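Local coordinates for protein serine protease inhibitor 4, isoform B (Drosophila melanogaster, PDB 4P0F) that probably inhibits serine and cysteine endopeptidases, as a member of the serpin family seen here in its cleaved form, at residues Arg143-Ile148 against Ala168-Gly173; Gln176-Lys181 against Asn325-Glu330; Pro200-Lys205 against Leu271-Ala276. All coordinates share one frame; numbering follows the deposited sequence.

How the contacts relate
All three contacts lie in the β-sheet framework of a cleaved serpin, but at different depths. Contact 1 is partly buried where a turn rests on the central sheet, and no direct hydrogen bond joins its two segments. Contact 2, also partly buried, mixes one backbone hydrogen bond with a long salt bridge beside the start of strand 328-341. Contact 3 is largely buried, with paired strands and methionine and proline packing. Strands 161-174 and 328-341 are neighbours, which brings contacts 1 and 2 together although their centres are about 18 Å apart. Contacts 2 and 3 lie closer, about 9 Å between centres, and share a salt bridge and sulfur packing.

Contact 1: residues Arg143-Ile148 against Ala168-Gly173; sequences RTNHLI and AIHFKG
His170 stands up from strand 161-174 against the type I' β turn of Thr144-Leu147, where the chain leaving helix 129-143 passes over the central β-sheet of the serpin fold. Its CB starts 3.5 Å from Arg143 O. With CG anti to the backbone N (chi1 179°), the imidazole is carried up alongside the turn. There CD2 comes 3.7 Å from Thr144 O, the same carbonyl oxygen that closes the turn by accepting from Leu147 N. Leu147 CD1 approaches the ring at its edge, 4.2 Å from CD2, and the two side chains cross at about a right angle. At the tip, NE2 lies 3.6 Å from Asn145 CB.

The polar end of His170 is satisfied outside the two segments: NE2 and Asn145 ND2 both hydrogen-bond to OE2 of Glu330, on strand 328-341. This shared carboxylate oxygen links turn and strand without a direct hydrogen bond between them, and its negative charge would probably keep a proton on NE2 and could raise the pKa of the ring.

Nearer the end of the helix the packing is mostly between aliphatic carbons. Arg143 CB touches Ala168 CB at 3.8 Å, while the rest of the arginine leads off elsewhere. Thr144 divides its two branches between the elements: CG2 reaches Ala168 CB and Ile169 O, whereas OG1 accepts a hydrogen bond from Ile148 N at 3.2 Å (N-H...O 155°) and also bonds to Val140 O in the preceding helix.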
loop_
_atom_site.group_PDB
_atom_site.type_symbol
_atom_site.label_atom_id
_atom_site.label_comp_id
_atom_site.label_asym_id
_atom_site.label_seq_id
_atom_site.Cartn_x
_atom_site.Cartn_y
_atom_site.Cartn_z
ATOM N N ARG A 143 1.732 0.115 -15.632
ATOM C CA ARG A 143 0.554 -0.004 -14.771
ATOM C C ARG A 143 0.464 1.114 -13.728
ATOM O O ARG A 143 -0.505 1.167 -12.972
ATOM C CB ARG A 143 0.552 -1.358 -14.049
ATOM C CG ARG A 143 0.584 -2.583 -14.957
ATOM C CD ARG A 143 -0.726 -2.833 -15.690
ATOM N NE ARG A 143 -0.892 -1.974 -16.859
ATOM C CZ ARG A 143 -0.368 -2.218 -18.056
ATOM N NH1 ARG A 143 0.376 -3.300 -18.261
ATOM N NH2 ARG A 143 -0.587 -1.370 -19.055
ATOM N N THR A 144 1.468 1.990 -13.671
ATOM C CA THR A 144 1.518 3.029 -12.636
ATOM C C THR A 144 1.758 4.424 -13.216
ATOM O O THR A 144 2.214 5.317 -12.502
ATOM C CB THR A 144 2.627 2.747 -11.578
ATOM O OG1 THR A 144 3.914 2.699 -12.205
ATOM C CG2 THR A 144 2.371 1.448 -10.830
ATOM N N ASN A 145 1.451 4.604 -14.501
ATOM C CA ASN A 145 1.642 5.891 -15.186
ATOM C C ASN A 145 3.094 6.337 -15.060
ATOM O O ASN A 145 3.391 7.517 -14.889
ATOM C CB ASN A 145 0.692 6.955 -14.618
ATOM C CG ASN A 145 0.552 8.162 -15.531
ATOM O OD1 ASN A 145 0.777 8.066 -16.739
ATOM N ND2 ASN A 145 0.177 9.308 -14.957
ATOM N N HIS A 146 3.988 5.355 -15.139
ATOM C CA HIS A 146 5.434 5.547 -15.029
ATOM C C HIS A 146 5.910 6.142 -13.699
ATOM O O HIS A 146 7.020 6.667 -13.621
ATOM C CB HIS A 146 5.928 6.407 -16.187
ATOM C CG HIS A 146 5.637 5.815 -17.530
ATOM N ND1 HIS A 146 6.469 4.895 -18.131
ATOM C CD2 HIS A 146 4.600 5.997 -18.381
ATOM C CE1 HIS A 146 5.961 4.542 -19.298
ATOM N NE2 HIS A 146 4.827 5.197 -19.475
ATOM N N LEU A 147 5.107 6.028 -12.644
ATOM C CA LEU A 147 5.490 6.597 -11.356
ATOM C C LEU A 147 6.348 5.663 -10.510
ATOM O O LEU A 147 7.115 6.123 -9.669
ATOM C CB LEU A 147 4.242 6.991 -10.571
ATOM C CG LEU A 147 3.406 8.099 -11.208
ATOM C CD1 LEU A 147 2.060 8.201 -10.490
ATOM C CD2 LEU A 147 4.145 9.423 -11.165
ATOM N N ILE A 148 6.213 4.357 -10.726
ATOM C CA ILE A 148 7.005 3.377 -9.998
ATOM C C ILE A 148 8.003 2.760 -10.969
ATOM O O ILE A 148 7.625 1.978 -11.841
ATOM C CB ILE A 148 6.131 2.278 -9.365
ATOM C CG1 ILE A 148 5.037 2.897 -8.475
ATOM C CG2 ILE A 148 6.983 1.291 -8.574
ATOM C CD1 ILE A 148 5.534 3.747 -7.315
ATOM N N ALA A 168 0.386 -4.182 -8.873
ATOM C CA ALA A 168 0.551 -2.744 -9.074
ATOM C C ALA A 168 -0.792 -2.064 -8.881
ATOM O O ALA A 168 -1.832 -2.644 -9.178
ATOM C CB ALA A 168 1.112 -2.449 -10.454
ATOM N N ILE A 169 -0.765 -0.845 -8.353
ATOM C CA ILE A 169 -1.986 -0.077 -8.135
ATOM C C ILE A 169 -1.743 1.382 -8.509
ATOM O O ILE A 169 -0.679 1.938 -8.242
ATOM C CB ILE A 169 -2.469 -0.214 -6.661
ATOM C CG1 ILE A 169 -3.717 0.635 -6.396
ATOM C CG2 ILE A 169 -1.351 0.137 -5.686
ATOM C CD1 ILE A 169 -4.438 0.248 -5.095
ATOM N N HIS A 170 -2.725 1.974 -9.180
ATOM C CA HIS A 170 -2.645 3.374 -9.584
ATOM C C HIS A 170 -3.947 4.078 -9.296
ATOM O O HIS A 170 -5.020 3.580 -9.622
ATOM C CB HIS A 170 -2.314 3.499 -11.064
ATOM C CG HIS A 170 -2.236 4.919 -11.537
ATOM N ND1 HIS A 170 -3.262 5.529 -12.223
ATOM C CD2 HIS A 170 -1.267 5.853 -11.390
ATOM C CE1 HIS A 170 -2.924 6.781 -12.491
ATOM N NE2 HIS A 170 -1.720 7.002 -12.000
ATOM N N PHE A 171 -3.826 5.255 -8.695
ATOM C CA PHE A 171 -4.966 6.093 -8.352
ATOM C C PHE A 171 -4.751 7.500 -8.871
ATOM O O PHE A 171 -3.685 8.082 -8.680
ATOM C CB PHE A 171 -5.168 6.115 -6.846
ATOM C CG PHE A 171 -6.157 7.144 -6.384
ATOM C CD1 PHE A 171 -7.510 6.967 -6.588
ATOM C CD2 PHE A 171 -5.721 8.288 -5.744
ATOM C CE1 PHE A 171 -8.422 7.923 -6.159
ATOM C CE2 PHE A 171 -6.630 9.247 -5.306
ATOM C CZ PHE A 171 -7.977 9.059 -5.516
ATOM N N LYS A 172 -5.770 8.038 -9.527
ATOM C CA LYS A 172 -5.790 9.452 -9.877
ATOM C C LYS A 172 -7.204 9.967 -9.693
ATOM O O LYS A 172 -8.122 9.554 -10.399
ATOM C CB LYS A 172 -5.306 9.688 -11.304
ATOM C CG LYS A 172 -5.430 11.153 -11.744
ATOM C CD LYS A 172 -4.084 11.763 -12.072
ATOM C CE LYS A 172 -4.241 13.139 -12.701
ATOM N NZ LYS A 172 -2.935 13.701 -13.138
ATOM N N GLY A 173 -7.377 10.863 -8.730
ATOM C CA GLY A 173 -8.685 11.381 -8.405
ATOM C C GLY A 173 -8.679 12.895 -8.403
ATOM O O GLY A 173 -7.651 13.512 -8.139
#

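Contact 2: residues Gln176-Lys181 against Asn325-Glu330; sequences QHQFAK and NEEGTE
Phe179 and Glu326 meet through both backbone and side chains. Phe179 N donates to Glu326 O at 3.0 Å, in the carbonyl plane and on a lone pair, although the bond is bent to 145° at the hydrogen. The same oxygen lies at the edge of the Phe179 ring, while the CB of the phenylalanine packs 3.7 Å from Glu326 CG. Before Phe179 in the chain, Gln178 lies over the backbone, its CB 3.4 Å from Glu326 O and its OE1 reaching CA and CG of Glu327; the amide and carboxylate planes of Gln178 and Glu327 stand 80° apart.

Two residues after Phe179, Lys181 crosses both glutamates at about a right angle. Its CG packs on Glu326 CB, and its CD passes 3.4 Å from Glu327 OE2. Bends at chi3 and chi4 then curl the chain back, leaving NZ in a long salt bridge of 3.6 Å with that same OE2. A water 2.8 Å from both Phe179 O and Glu327 OE2 can bridge the two segments as a donor.

Behind this first shell, Asn325 shapes the bend that presents the glutamates. Its OD1 is gripped by two backbone donors: Glu327 N at 3.1 Å, well above the carbonyl plane, which makes an Asx turn, and Gly328 N, nearly in line with the C=O. The carboxylate of Glu326 is held farther out, its OE2 bonding to Thr184 OG1 and forming a salt bridge to Arg273 NH1. Trp175 meets the Phe179 ring edge-to-face and hydrogen-bonds through NE1 to Asn325 O. This is the breach region of the serpin fold, where strand 328-341, the inserted reactive-centre loop strand of the cleaved serpin, enters the central sheet between strands 161-174 and 311-324.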
loop_
_atom_site.group_PDB
_atom_site.type_symbol
_atom_site.label_atom_id
_atom_site.label_comp_id
_atom_site.label_asym_id
_atom_site.label_seq_id
_atom_site.Cartn_x
_atom_site.Cartn_y
_atom_site.Cartn_z
ATOM N N GLN A 176 -13.684 16.481 -5.001
ATOM C CA GLN A 176 -15.060 16.925 -5.153
ATOM C C GLN A 176 -15.063 18.441 -5.023
ATOM O O GLN A 176 -15.734 19.140 -5.779
ATOM C CB GLN A 176 -15.967 16.276 -4.101
ATOM C CG GLN A 176 -17.432 16.689 -4.212
ATOM C CD GLN A 176 -18.117 16.115 -5.443
ATOM O OE1 GLN A 176 -17.929 14.948 -5.784
ATOM N NE2 GLN A 176 -18.920 16.936 -6.115
ATOM N N HIS A 177 -14.288 18.930 -4.059
ATOM C CA HIS A 177 -14.082 20.366 -3.867
ATOM C C HIS A 177 -12.610 20.710 -4.021
ATOM O O HIS A 177 -11.822 20.521 -3.098
ATOM C CB HIS A 177 -14.580 20.803 -2.491
ATOM C CG HIS A 177 -15.986 20.388 -2.204
ATOM N ND1 HIS A 177 -17.056 20.817 -2.961
ATOM C CD2 HIS A 177 -16.501 19.580 -1.249
ATOM C CE1 HIS A 177 -18.168 20.292 -2.482
ATOM N NE2 HIS A 177 -17.859 19.538 -1.443
ATOM N N GLN A 178 -12.246 21.216 -5.191
ATOM C CA GLN A 178 -10.860 21.559 -5.461
ATOM C C GLN A 178 -10.447 22.836 -4.747
ATOM O O GLN A 178 -11.280 23.699 -4.440
ATOM C CB GLN A 178 -10.626 21.712 -6.961
ATOM C CG GLN A 178 -10.837 20.442 -7.769
ATOM C CD GLN A 178 -10.610 20.664 -9.246
ATOM O OE1 GLN A 178 -9.586 21.213 -9.647
ATOM N NE2 GLN A 178 -11.571 20.254 -10.065
ATOM N N PHE A 179 -9.149 22.931 -4.489
ATOM C CA PHE A 179 -8.530 24.133 -3.971
ATOM C C PHE A 179 -8.283 25.067 -5.133
ATOM O O PHE A 179 -8.060 24.620 -6.260
ATOM C CB PHE A 179 -7.199 23.830 -3.276
ATOM C CG PHE A 179 -7.299 22.865 -2.117
ATOM C CD1 PHE A 179 -7.352 21.493 -2.329
ATOM C CD2 PHE A 179 -7.286 23.330 -0.817
ATOM C CE1 PHE A 179 -7.424 20.622 -1.266
ATOM C CE2 PHE A 179 -7.365 22.451 0.253
ATOM C CZ PHE A 179 -7.426 21.102 0.028
ATOM N N ALA A 180 -8.317 26.359 -4.844
ATOM C CA ALA A 180 -7.956 27.374 -5.815
ATOM C C ALA A 180 -6.451 27.590 -5.768
ATOM O O ALA A 180 -5.917 27.977 -4.738
ATOM C CB ALA A 180 -8.690 28.663 -5.527
ATOM N N LYS A 181 -5.772 27.375 -6.892
ATOM C CA LYS A 181 -4.327 27.550 -6.941
ATOM C C LYS A 181 -3.885 28.955 -6.541
ATOM O O LYS A 181 -2.849 29.125 -5.912
ATOM C CB LYS A 181 -3.801 27.229 -8.341
ATOM C CG LYS A 181 -3.959 25.772 -8.728
ATOM C CD LYS A 181 -3.294 25.480 -10.074
ATOM C CE LYS A 181 -3.932 26.261 -11.213
ATOM N NZ LYS A 181 -5.403 26.047 -11.300
ATOM N N ASN A 325 -2.235 17.892 -4.495
ATOM C CA ASN A 325 -2.246 19.298 -4.910
ATOM C C ASN A 325 -3.661 19.847 -5.006
ATOM O O ASN A 325 -4.605 19.253 -4.488
ATOM C CB ASN A 325 -1.500 19.471 -6.241
ATOM C CG ASN A 325 -2.193 18.800 -7.414
ATOM O OD1 ASN A 325 -3.316 18.317 -7.310
ATOM N ND2 ASN A 325 -1.506 18.768 -8.557
ATOM N N GLU A 326 -3.812 20.996 -5.653
ATOM C CA GLU A 326 -5.075 21.700 -5.604
ATOM C C GLU A 326 -6.182 20.973 -6.354
ATOM O O GLU A 326 -7.362 21.155 -6.048
ATOM C CB GLU A 326 -4.906 23.114 -6.172
ATOM C CG GLU A 326 -4.098 24.066 -5.288
ATOM C CD GLU A 326 -2.588 23.995 -5.515
ATOM O OE1 GLU A 326 -2.107 23.065 -6.197
ATOM O OE2 GLU A 326 -1.888 24.900 -5.008
ATOM N N GLU A 327 -5.802 20.171 -7.347
ATOM C CA GLU A 327 -6.771 19.486 -8.198
ATOM C C GLU A 327 -7.222 18.139 -7.628
ATOM O O GLU A 327 -8.345 17.704 -7.867
ATOM C CB GLU A 327 -6.184 19.262 -9.603
ATOM C CG GLU A 327 -6.052 20.527 -10.438
ATOM C CD GLU A 327 -5.019 21.516 -9.905
ATOM O OE1 GLU A 327 -3.929 21.078 -9.476
ATOM O OE2 GLU A 327 -5.299 22.739 -9.925
ATOM N N GLY A 328 -6.331 17.466 -6.912
ATOM C CA GLY A 328 -6.625 16.138 -6.411
ATOM C C GLY A 328 -5.388 15.419 -5.928
ATOM O O GLY A 328 -4.476 16.024 -5.367
ATOM N N THR A 329 -5.357 14.115 -6.175
ATOM C CA THR A 329 -4.290 13.254 -5.706
ATOM C C THR A 329 -3.969 12.231 -6.777
ATOM O O THR A 329 -4.869 11.723 -7.445
ATOM C CB THR A 329 -4.689 12.522 -4.408
ATOM O OG1 THR A 329 -4.952 13.493 -3.395
ATOM C CG2 THR A 329 -3.585 11.574 -3.936
ATOM N N GLU A 330 -2.683 11.971 -6.960
ATOM C CA GLU A 330 -2.251 10.831 -7.752
ATOM C C GLU A 330 -1.335 9.995 -6.889
ATOM O O GLU A 330 -0.446 10.521 -6.223
ATOM C CB GLU A 330 -1.545 11.256 -9.045
ATOM C CG GLU A 330 -1.182 10.058 -9.910
ATOM C CD GLU A 330 -0.714 10.409 -11.316
ATOM O OE1 GLU A 330 -0.432 11.596 -11.588
ATOM O OE2 GLU A 330 -0.633 9.476 -12.155
HETATM O O HOH W 1 -7.827 23.279 -8.746
#

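Contact 3: residues Pro200-Lys205 against Leu271-Ala276; sequences PMMSLK and LPRFKA
Met202 and Leu271 form an antiparallel hydrogen-bonded pair in serpin sheet C, with Met202 N donating to Leu271 O at 2.7 Å and Leu271 N returning a bond to Met202 O at 2.9 Å. Beside them Met201 and Pro272 are a non-hydrogen-bonded pair, so the proline nitrogen, which has no hydrogen, costs this ladder no donor. Their side chains lie side by side on the same face, with Met201 SD 3.9 Å from Pro272 CG.

The other face carries Met202, whose chain is bent at its last torsion (chi3 -66°). This swings CE back to 4.0 Å from Leu271 CD2 and close to Pro272 O, while SD rests on Arg273 CB; Phe179 touches the same methionine. An alanine here would probably leave Leu271 CD2 and Arg273 CB without their apolar neighbour and open a gap beside Phe179.

Toward the solvent side the contact stays broad but is made by an exposed arginine lying across a proline. Arg273 N still bonds Pro200 O at 3.0 Å, and Pro200 CB sits over one face of the Arg273 guanidinium, off its centre, 3.6 Å from NH2. NH1 forms a salt bridge with Glu326 OE2. Backbone bonds thus fix the register, one methionine packs on each face of the pair, and the charged group that takes part in the contact, the Arg273 guanidinium, keeps its polar partner at the margin.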
loop_
_atom_site.group_PDB
_atom_site.type_symbol
_atom_site.label_atom_id
_atom_site.label_comp_id
_atom_site.label_asym_id
_atom_site.label_seq_id
_atom_site.Cartn_x
_atom_site.Cartn_y
_atom_site.Cartn_z
ATOM N N PRO A 200 4.241 25.400 0.648
ATOM C CA PRO A 200 2.953 25.784 0.063
ATOM C C PRO A 200 1.775 25.166 0.787
ATOM O O PRO A 200 1.706 23.937 0.914
ATOM C CB PRO A 200 3.045 25.260 -1.371
ATOM C CG PRO A 200 4.057 24.162 -1.307
ATOM C CD PRO A 200 5.055 24.604 -0.287
ATOM N N MET A 201 0.881 26.022 1.280
ATOM C CA MET A 201 -0.324 25.603 1.989
ATOM C C MET A 201 -1.561 25.967 1.191
ATOM O O MET A 201 -1.792 27.139 0.883
ATOM C CB MET A 201 -0.411 26.258 3.371
ATOM C CG MET A 201 0.629 25.781 4.324
ATOM S SD MET A 201 0.243 24.115 4.894
ATOM C CE MET A 201 1.492 23.950 6.164
ATOM N N MET A 202 -2.351 24.953 0.869
ATOM C CA MET A 202 -3.597 25.126 0.150
ATOM C C MET A 202 -4.693 25.421 1.148
ATOM O O MET A 202 -4.730 24.816 2.216
ATOM C CB MET A 202 -3.916 23.868 -0.655
ATOM C CG MET A 202 -2.712 23.350 -1.412
ATOM S SD MET A 202 -3.041 21.939 -2.468
ATOM C CE MET A 202 -3.457 20.664 -1.276
ATOM N N SER A 203 -5.588 26.336 0.788
ATOM C CA SER A 203 -6.648 26.800 1.685
ATOM C C SER A 203 -8.022 26.608 1.068
ATOM O O SER A 203 -8.245 26.990 -0.080
ATOM C CB SER A 203 -6.486 28.298 2.020
ATOM O OG SER A 203 -5.328 28.558 2.789
ATOM N N LEU A 204 -8.963 26.107 1.857
ATOM C CA LEU A 204 -10.308 25.887 1.359
ATOM C C LEU A 204 -11.309 25.869 2.502
ATOM O O LEU A 204 -11.056 25.254 3.534
ATOM C CB LEU A 204 -10.337 24.571 0.580
ATOM C CG LEU A 204 -11.607 24.079 -0.099
ATOM C CD1 LEU A 204 -12.081 25.052 -1.155
ATOM C CD2 LEU A 204 -11.327 22.712 -0.702
ATOM N N LYS A 205 -12.431 26.566 2.320
ATOM C CA LYS A 205 -13.553 26.478 3.249
ATOM C C LYS A 205 -14.706 25.735 2.587
ATOM O O LYS A 205 -15.218 26.159 1.551
ATOM C CB LYS A 205 -14.005 27.864 3.709
ATOM C CG LYS A 205 -12.925 28.629 4.446
ATOM C CD LYS A 205 -13.430 29.977 4.946
ATOM C CE LYS A 205 -12.321 30.777 5.610
ATOM N NZ LYS A 205 -11.331 31.285 4.622
ATOM N N LEU A 271 -3.946 22.673 3.976
ATOM C CA LEU A 271 -3.274 21.408 3.686
ATOM C C LEU A 271 -2.034 21.668 2.845
ATOM O O LEU A 271 -2.112 22.409 1.875
ATOM C CB LEU A 271 -4.219 20.466 2.940
ATOM C CG LEU A 271 -3.721 19.051 2.664
ATOM C CD1 LEU A 271 -3.596 18.283 3.972
ATOM C CD2 LEU A 271 -4.687 18.359 1.735
ATOM N N PRO A 272 -0.891 21.064 3.204
ATOM C CA PRO A 272 0.285 21.264 2.346
ATOM C C PRO A 272 0.111 20.635 0.974
ATOM O O PRO A 272 -0.508 19.577 0.843
ATOM C CB PRO A 272 1.422 20.565 3.109
ATOM C CG PRO A 272 0.890 20.300 4.489
ATOM C CD PRO A 272 -0.593 20.201 4.360
ATOM N N ARG A 273 0.650 21.304 -0.038
ATOM C CA ARG A 273 0.824 20.726 -1.353
ATOM C C ARG A 273 2.117 19.911 -1.286
ATOM O O ARG A 273 3.208 20.480 -1.251
ATOM C CB ARG A 273 0.888 21.830 -2.422
ATOM C CG ARG A 273 0.918 21.340 -3.867
ATOM C CD ARG A 273 0.839 22.512 -4.872
ATOM N NE ARG A 273 2.043 23.329 -4.841
ATOM C CZ ARG A 273 2.090 24.642 -5.040
ATOM N NH1 ARG A 273 0.984 25.359 -5.265
ATOM N NH2 ARG A 273 3.266 25.250 -4.997
ATOM N N PHE A 274 2.000 18.588 -1.232
ATOM C CA PHE A 274 3.172 17.758 -0.958
ATOM C C PHE A 274 3.232 16.518 -1.820
ATOM O O PHE A 274 2.250 16.116 -2.440
ATOM C CB PHE A 274 3.203 17.365 0.532
ATOM C CG PHE A 274 2.232 16.265 0.912
ATOM C CD1 PHE A 274 0.931 16.557 1.282
ATOM C CD2 PHE A 274 2.645 14.939 0.936
ATOM C CE1 PHE A 274 0.045 15.547 1.650
ATOM C CE2 PHE A 274 1.767 13.927 1.294
ATOM C CZ PHE A 274 0.467 14.227 1.653
ATOM N N LYS A 275 4.416 15.929 -1.870
ATOM C CA LYS A 275 4.591 14.647 -2.535
ATOM C C LYS A 275 5.516 13.808 -1.677
ATOM O O LYS A 275 6.287 14.339 -0.877
ATOM C CB LYS A 275 5.134 14.829 -3.950
ATOM C CG LYS A 275 6.600 15.166 -4.047
ATOM C CD LYS A 275 7.013 15.328 -5.510
ATOM C CE LYS A 275 8.475 15.712 -5.643
ATOM N NZ LYS A 275 8.825 16.128 -7.032
ATOM N N ALA A 276 5.415 12.492 -1.816
ATOM C CA ALA A 276 6.289 11.595 -1.083
ATOM C C ALA A 276 6.543 10.347 -1.914
ATOM O O ALA A 276 5.698 9.938 -2.706
ATOM C CB ALA A 276 5.681 11.244 0.266
#